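Local coordinates for protein extracellular PQQ-dependent sugar dehydrogenase (Coprinopsis cinerea, PDB 6JT6) that probably oxidises sugars with pyrroloquinoline quinone, its heme-binding cytochrome b domain, the part crystallised here, probably relaying the electrons, at residues Y30-A35 / G175-T180; G142-S147 / S165-Y170. All coordinates share one frame; numbering follows the deposited sequence.

Contact 1. Residues Y30-A35 / G175-T180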
loop_
_atom_site.group_PDB
_atom_site.type_symbol
_atom_site.label_atom_id
_atom_site.label_comp_id
_atom_site.label_asym_id
_atom_site.label_seq_id
_atom_site.Cartn_x
_atom_site.Cartn_y
_atom_site.Cartn_z
ATOM N N TYR A 30 -4.230 3.416 -4.636
ATOM C CA TYR A 30 -4.862 3.979 -3.448
ATOM C C TYR A 30 -6.256 4.453 -3.751
ATOM O O TYR A 30 -6.518 4.946 -4.832
ATOM C CB TYR A 30 -4.062 5.163 -2.860
ATOM C CG TYR A 30 -2.642 4.799 -2.564
ATOM C CD1 TYR A 30 -2.293 4.240 -1.320
ATOM C CD2 TYR A 30 -1.639 4.953 -3.555
ATOM C CE1 TYR A 30 -0.976 3.875 -1.052
ATOM C CE2 TYR A 30 -0.323 4.607 -3.292
ATOM C CZ TYR A 30 -0.008 4.061 -2.051
ATOM O OH TYR A 30 1.286 3.682 -1.771
ATOM N N ILE A 31 -7.132 4.287 -2.762
ATOM C CA ILE A 31 -8.467 4.853 -2.773
ATOM C C ILE A 31 -8.636 5.571 -1.439
ATOM O O ILE A 31 -8.375 4.978 -0.404
ATOM C CB ILE A 31 -9.563 3.767 -2.908
ATOM C CG1 ILE A 31 -9.239 2.759 -4.032
ATOM C CG2 ILE A 31 -10.890 4.435 -3.221
ATOM C CD1 ILE A 31 -10.136 1.519 -4.058
ATOM N N PHE A 32 -9.058 6.830 -1.471
ATOM C CA PHE A 32 -9.241 7.608 -0.238
ATOM C C PHE A 32 -10.723 7.961 -0.135
ATOM O O PHE A 32 -11.407 8.048 -1.165
ATOM C CB PHE A 32 -8.345 8.879 -0.200
ATOM C CG PHE A 32 -6.899 8.601 0.105
ATOM C CD1 PHE A 32 -6.368 8.897 1.370
ATOM C CD2 PHE A 32 -6.037 8.120 -0.881
ATOM C CE1 PHE A 32 -5.019 8.641 1.652
ATOM C CE2 PHE A 32 -4.696 7.861 -0.597
ATOM C CZ PHE A 32 -4.187 8.113 0.669
ATOM N N PRO A 33 -11.228 8.149 1.105
ATOM C CA PRO A 33 -12.620 8.571 1.271
ATOM C C PRO A 33 -12.792 10.055 0.970
ATOM O O PRO A 33 -11.853 10.844 1.095
ATOM C CB PRO A 33 -12.910 8.261 2.740
ATOM C CG PRO A 33 -11.591 8.352 3.405
ATOM C CD PRO A 33 -10.591 7.844 2.406
ATOM N N SER A 34 -14.009 10.405 0.596
ATOM C CA SER A 34 -14.387 11.750 0.208
ATOM C C SER A 34 -14.597 12.703 1.394
ATOM O O SER A 34 -13.942 12.573 2.436
ATOM C CB SER A 34 -15.661 11.669 -0.626
ATOM O OG SER A 34 -15.885 12.894 -1.291
ATOM N N ALA A 35 -15.495 13.679 1.185
ATOM C CA ALA A 35 -15.941 14.678 2.179
ATOM C C ALA A 35 -17.448 14.945 2.012
ATOM O O ALA A 35 -18.109 15.393 2.950
ATOM C CB ALA A 35 -15.146 15.969 2.045
ATOM N N GLY A 175 -6.872 14.703 -3.735
ATOM C CA GLY A 175 -8.280 14.898 -4.051
ATOM C C GLY A 175 -8.764 14.075 -5.226
ATOM O O GLY A 175 -9.902 13.631 -5.249
ATOM N N ASN A 176 -7.887 13.853 -6.192
ATOM C CA ASN A 176 -8.165 12.937 -7.282
ATOM C C ASN A 176 -8.268 11.460 -6.895
ATOM O O ASN A 176 -8.864 10.661 -7.645
ATOM C CB ASN A 176 -7.145 13.123 -8.403
ATOM C CG ASN A 176 -7.743 13.824 -9.609
ATOM O OD1 ASN A 176 -7.345 14.945 -9.975
ATOM N ND2 ASN A 176 -8.727 13.178 -10.223
ATOM N N ALA A 177 -7.675 11.097 -5.755
ATOM C CA ALA A 177 -7.725 9.731 -5.239
ATOM C C ALA A 177 -8.926 9.545 -4.278
ATOM O O ALA A 177 -9.252 8.414 -3.895
ATOM C CB ALA A 177 -6.398 9.365 -4.578
ATOM N N ARG A 178 -9.589 10.655 -3.920
ATOM C CA ARG A 178 -10.772 10.639 -3.033
ATOM C C ARG A 178 -12.058 10.313 -3.804
ATOM O O ARG A 178 -12.218 10.736 -4.930
ATOM C CB ARG A 178 -10.908 11.952 -2.235
ATOM C CG ARG A 178 -9.714 12.258 -1.341
ATOM C CD ARG A 178 -10.003 13.289 -0.235
ATOM N NE ARG A 178 -8.826 13.472 0.634
ATOM C CZ ARG A 178 -8.458 12.692 1.666
ATOM N NH1 ARG A 178 -9.176 11.638 2.072
ATOM N NH2 ARG A 178 -7.347 12.997 2.336
ATOM N N THR A 179 -12.959 9.537 -3.197
ATOM C CA THR A 179 -14.219 9.148 -3.860
ATOM C C THR A 179 -15.353 8.885 -2.876
ATOM O O THR A 179 -15.163 8.238 -1.833
ATOM C CB THR A 179 -14.071 7.942 -4.843
ATOM O OG1 THR A 179 -15.345 7.662 -5.455
ATOM C CG2 THR A 179 -13.588 6.661 -4.133
ATOM N N THR A 180 -16.548 9.369 -3.229
ATOM C CA THR A 180 -17.755 9.047 -2.455
ATOM C C THR A 180 -18.085 7.554 -2.596
ATOM O O THR A 180 -18.810 7.016 -1.771
ATOM C CB THR A 180 -18.971 9.946 -2.818
ATOM O OG1 THR A 180 -19.271 9.799 -4.205
ATOM C CG2 THR A 180 -18.672 11.398 -2.508
#

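Contact 2. Residues G142-S147 / S165-Y170. With HEM (protoporphyrin IX containing Fe), chain C.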
loop_
_atom_site.group_PDB
_atom_site.type_symbol
_atom_site.label_atom_id
_atom_site.label_comp_id
_atom_site.label_asym_id
_atom_site.label_seq_id
_atom_site.Cartn_x
_atom_site.Cartn_y
_atom_site.Cartn_z
ATOM N N GLY A 142 6.234 7.536 -1.197
ATOM C CA GLY A 142 7.375 6.719 -1.562
ATOM C C GLY A 142 6.895 5.353 -2.020
ATOM O O GLY A 142 5.747 4.924 -1.716
ATOM N N TRP A 143 7.727 4.701 -2.832
ATOM C CA TRP A 143 7.486 3.296 -3.213
ATOM C C TRP A 143 8.801 2.549 -2.989
ATOM O O TRP A 143 9.880 3.138 -3.139
ATOM C CB TRP A 143 6.989 3.175 -4.685
ATOM C CG TRP A 143 7.878 3.752 -5.721
ATOM C CD1 TRP A 143 7.858 5.050 -6.233
ATOM C CD2 TRP A 143 8.965 3.088 -6.375
ATOM N NE1 TRP A 143 8.843 5.198 -7.174
ATOM C CE2 TRP A 143 9.544 4.023 -7.286
ATOM C CE3 TRP A 143 9.487 1.776 -6.313
ATOM C CZ2 TRP A 143 10.629 3.686 -8.131
ATOM C CZ3 TRP A 143 10.584 1.445 -7.148
ATOM C CH2 TRP A 143 11.152 2.419 -8.026
ATOM N N ALA A 144 8.718 1.273 -2.634
ATOM C CA ALA A 144 9.914 0.464 -2.398
ATOM C C ALA A 144 9.611 -0.982 -2.776
ATOM O O ALA A 144 8.457 -1.444 -2.651
ATOM C CB ALA A 144 10.401 0.575 -0.935
ATOM N N PHE A 145 10.640 -1.704 -3.222
ATOM C CA PHE A 145 10.413 -2.984 -3.847
ATOM C C PHE A 145 11.648 -3.824 -3.703
ATOM O O PHE A 145 12.753 -3.347 -3.983
ATOM C CB PHE A 145 10.092 -2.702 -5.314
ATOM C CG PHE A 145 9.762 -3.908 -6.147
ATOM C CD1 PHE A 145 8.477 -4.451 -6.158
ATOM C CD2 PHE A 145 10.733 -4.442 -7.021
ATOM C CE1 PHE A 145 8.173 -5.545 -6.992
ATOM C CE2 PHE A 145 10.424 -5.515 -7.856
ATOM C CZ PHE A 145 9.145 -6.073 -7.832
ATOM N N HIS A 146 11.473 -5.073 -3.261
ATOM C CA HIS A 146 12.552 -6.056 -3.384
ATOM C C HIS A 146 12.184 -7.038 -4.479
ATOM O O HIS A 146 11.197 -7.780 -4.369
ATOM C CB HIS A 146 12.777 -6.809 -2.098
ATOM C CG HIS A 146 14.157 -7.346 -1.986
ATOM N ND1 HIS A 146 14.659 -8.295 -2.850
ATOM C CD2 HIS A 146 15.177 -7.005 -1.166
ATOM C CE1 HIS A 146 15.911 -8.560 -2.520
ATOM N NE2 HIS A 146 16.254 -7.778 -1.513
ATOM N N SER A 147 12.967 -7.039 -5.543
ATOM C CA SER A 147 12.644 -7.822 -6.745
ATOM C C SER A 147 12.697 -9.334 -6.584
ATOM O O SER A 147 12.182 -10.063 -7.442
ATOM C CB SER A 147 13.562 -7.376 -7.907
ATOM O OG SER A 147 14.897 -7.812 -7.678
ATOM N N SER A 165 15.553 -3.461 -3.527
ATOM C CA SER A 165 16.386 -3.309 -4.695
ATOM C C SER A 165 16.077 -1.988 -5.411
ATOM O O SER A 165 16.943 -1.439 -6.115
ATOM C CB SER A 165 16.173 -4.499 -5.637
ATOM O OG SER A 165 14.803 -4.630 -5.960
ATOM N N HIS A 166 14.851 -1.483 -5.236
ATOM C CA HIS A 166 14.383 -0.288 -5.946
ATOM C C HIS A 166 13.561 0.534 -4.993
ATOM O O HIS A 166 12.731 -0.016 -4.252
ATOM C CB HIS A 166 13.475 -0.642 -7.143
ATOM C CG HIS A 166 14.093 -1.565 -8.155
ATOM N ND1 HIS A 166 14.190 -2.924 -7.955
ATOM C CD2 HIS A 166 14.609 -1.327 -9.389
ATOM C CE1 HIS A 166 14.766 -3.485 -9.008
ATOM N NE2 HIS A 166 15.015 -2.537 -9.899
ATOM N N ALA A 167 13.754 1.850 -5.032
ATOM C CA ALA A 167 12.878 2.765 -4.278
ATOM C C ALA A 167 12.983 4.186 -4.839
ATOM O O ALA A 167 14.055 4.595 -5.280
ATOM C CB ALA A 167 13.221 2.748 -2.776
ATOM N N ALA A 168 11.873 4.921 -4.834
ATOM C CA ALA A 168 11.880 6.353 -5.133
ATOM C C ALA A 168 10.579 6.979 -4.626
ATOM O O ALA A 168 9.982 6.455 -3.691
ATOM C CB ALA A 168 12.166 6.616 -6.616
ATOM N N GLN A 169 10.180 8.120 -5.185
ATOM C CA GLN A 169 9.058 8.916 -4.661
ATOM C C GLN A 169 8.345 9.503 -5.834
ATOM O O GLN A 169 8.942 9.684 -6.904
ATOM C CB GLN A 169 9.527 10.128 -3.824
ATOM C CG GLN A 169 10.639 9.881 -2.836
ATOM C CD GLN A 169 10.922 11.086 -1.955
ATOM O OE1 GLN A 169 10.018 11.644 -1.310
ATOM N NE2 GLN A 169 12.194 11.470 -1.884
ATOM N N TYR A 170 7.085 9.876 -5.628
ATOM C CA TYR A 170 6.343 10.612 -6.661
ATOM C C TYR A 170 5.306 11.477 -5.977
ATOM O O TYR A 170 4.851 11.139 -4.880
ATOM C CB TYR A 170 5.686 9.644 -7.673
ATOM C CG TYR A 170 4.755 8.635 -7.022
ATOM C CD1 TYR A 170 3.403 8.921 -6.821
ATOM C CD2 TYR A 170 5.239 7.400 -6.584
ATOM C CE1 TYR A 170 2.562 8.005 -6.208
ATOM C CE2 TYR A 170 4.408 6.475 -5.966
ATOM C CZ TYR A 170 3.069 6.777 -5.792
ATOM O OH TYR A 170 2.247 5.831 -5.190
HETATM C CHA HEM C . 15.338 5.005 0.199
HETATM C CHB HEM C . 17.863 2.056 3.135
HETATM C CHC HEM C . 13.884 -0.573 3.972
HETATM C CHD HEM C . 11.233 2.906 1.738
HETATM C C1A HEM C . 16.376 4.398 0.883
HETATM C C2A HEM C . 17.741 4.762 0.757
HETATM C C3A HEM C . 18.444 3.914 1.581
HETATM C C4A HEM C . 17.525 3.035 2.217
HETATM C CMA HEM C . 19.950 3.901 1.794
HETATM C CAA HEM C . 18.315 5.871 -0.112
HETATM C CBA HEM C . 18.147 5.623 -1.622
HETATM C CGA HEM C . 18.647 4.288 -2.108
HETATM O O1A HEM C . 17.862 3.401 -2.536
HETATM O O2A HEM C . 19.875 4.056 -2.092
HETATM C C1B HEM C . 17.005 1.066 3.605
HETATM C C2B HEM C . 17.449 -0.043 4.402
HETATM C C3B HEM C . 16.328 -0.822 4.608
HETATM C C4B HEM C . 15.206 -0.134 3.927
HETATM C CMB HEM C . 18.895 -0.300 4.874
HETATM C CAB HEM C . 16.146 -2.091 5.368
HETATM C CBB HEM C . 17.058 -3.055 5.423
HETATM C C1C HEM C . 12.779 0.192 3.508
HETATM C C2C HEM C . 11.422 -0.183 3.635
HETATM C C3C HEM C . 10.650 0.804 3.006
HETATM C C4C HEM C . 11.563 1.782 2.461
HETATM C CMC HEM C . 10.957 -1.421 4.380
HETATM C CAC HEM C . 9.163 0.845 2.936
HETATM C CBC HEM C . 8.426 -0.280 2.807
HETATM C C1D HEM C . 12.187 3.698 1.082
HETATM C C2D HEM C . 11.799 4.820 0.201
HETATM C C3D HEM C . 12.924 5.418 -0.209
HETATM C C4D HEM C . 14.011 4.652 0.437
HETATM C CMD HEM C . 10.412 5.252 -0.199
HETATM C CAD HEM C . 13.042 6.588 -1.184
HETATM C CBD HEM C . 12.837 7.960 -0.570
HETATM C CGD HEM C . 14.048 8.308 0.252
HETATM O O1D HEM C . 13.987 8.510 1.496
HETATM O O2D HEM C . 15.143 8.358 -0.324
HETATM N NA HEM C . 16.264 3.316 1.761
HETATM N NB HEM C . 15.694 0.971 3.352
HETATM N NC HEM C . 12.840 1.349 2.764
HETATM N ND HEM C . 13.539 3.652 1.226
HETATM FE FE HEM C . 14.578 2.378 2.254
HETATM O O HOH W 1 3.454 4.260 -3.090
HETATM O O HOH W 2 9.346 7.580 -8.790
#

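Contact 1. Residues Y30-A35 / G175-T180
With CG anti to its carbonyl carbon (chi1 -60°) and the chain extended from CG to NE, Arg178 runs obliquely across the strand 26-33 until NH1 meets the carbonyl of Pro33. That bond is nearly straight, NH1 to Pro33 O 3.0 Å with 167° at the hydrogen, and the oxygen lies in the guanidinium plane. Phe32 also places CG anti to its carbonyl carbon, which sets CG over one face of the Arg178 guanidinium; the ring and guanidinium planes are steeply inclined, 76° apart. The same ring meets the methyl of Ala177, Phe32 CD2 to Ala177 CB being 3.9 Å. Phe32 and Arg178 form a parallel bridge that adds the short strand 178-179 to strand 26-33 of the mixed sheet. Phe32 N donates to Ala177 O at 2.9 Å, from above the carbonyl plane, and Thr179 N donates to Phe32 O at 3.0 Å, in it. Elsewhere, Ile31 CG2 touches Thr179 CG2 at 3.6 Å. Thr179 OG1 caps Leu181 N ahead of helix 182-191. Since NE and NH2 of Arg178 bond to the carbonyls of Thr135 and Pro134, three backbone oxygens grip one guanidinium, whose positive charge would probably polarise all three.

Contact 2. Residues G142-S147 / S165-Y170
Strands 142-146 and 166-170 run antiparallel, 174° between their directions, and alternate residues pair through their backbones. Trp143 N reaches Ala168 O at 3.0 Å, from above the carbonyl plane, and Ala168 N returns the bond to Trp143 O. At the next hydrogen-bonded pair, Phe145 N donates nearly along the C=O axis of His166. Phe145 O receives His166 N at 3.1 Å and, more weakly, Ser165 N: two residues facing one, a classic beta bulge. At this end Ser165 OG accepts from Ser147 N at 3.1 Å and lies 2.7 Å from His166 ND1 in a hydrogen bond of undecided direction. The pair lies at one edge of the six-stranded antiparallel sheet of the cytochrome domain, with 166-173 outermost, and the face bearing Ala144 and Ala167 lies against the heme. Ala144 CB stands 3.6 Å from heme CHD, and Gly142 CA is equally near the methyl CMD, where a side chain would collide. On the reverse face Trp143 takes the crowded rotamer (chi1 57°), which lays its indole across the partner strand, Ala168 N 3.5 Å above the ring centre. CZ3 meets His166 CB; CD1 touches the edge of Tyr170. Trp143 NE1 donates at 2.9 Å to a water in the indole plane, which donates to Gln169 O. An alanine here, lacking the indole and its NE1, would probably leave the Ala168 backbone less covered and the water bridge to Gln169 O without its donor. A second water donates to Gly142 O and bonds to Tyr170 OH at 2.9 Å.

Overall arrangement
Contacts 1 and 2 have centres 24 Å apart and lie in different sheets: the parallel bridge of 30-35 with 175-180 belongs to the mixed sheet, whereas 142-147 with 165-170 lies at one edge of the antiparallel sheet. Strand 166-173 is followed in the chain by 178-179, so the polypeptide passes from the second contact to the first within a few residues. The two also touch directly, Tyr30 CE2 lying 3.4 Å from Tyr170 OH. Their relation to the heme differs. Contact 2 supplies six residues of its pocket, while contact 1 comes nearest through the Tyr30 side chain, about 9 Å from the heme between nearest atoms, and that tyrosine bonds to Asn59 through its hydroxyl.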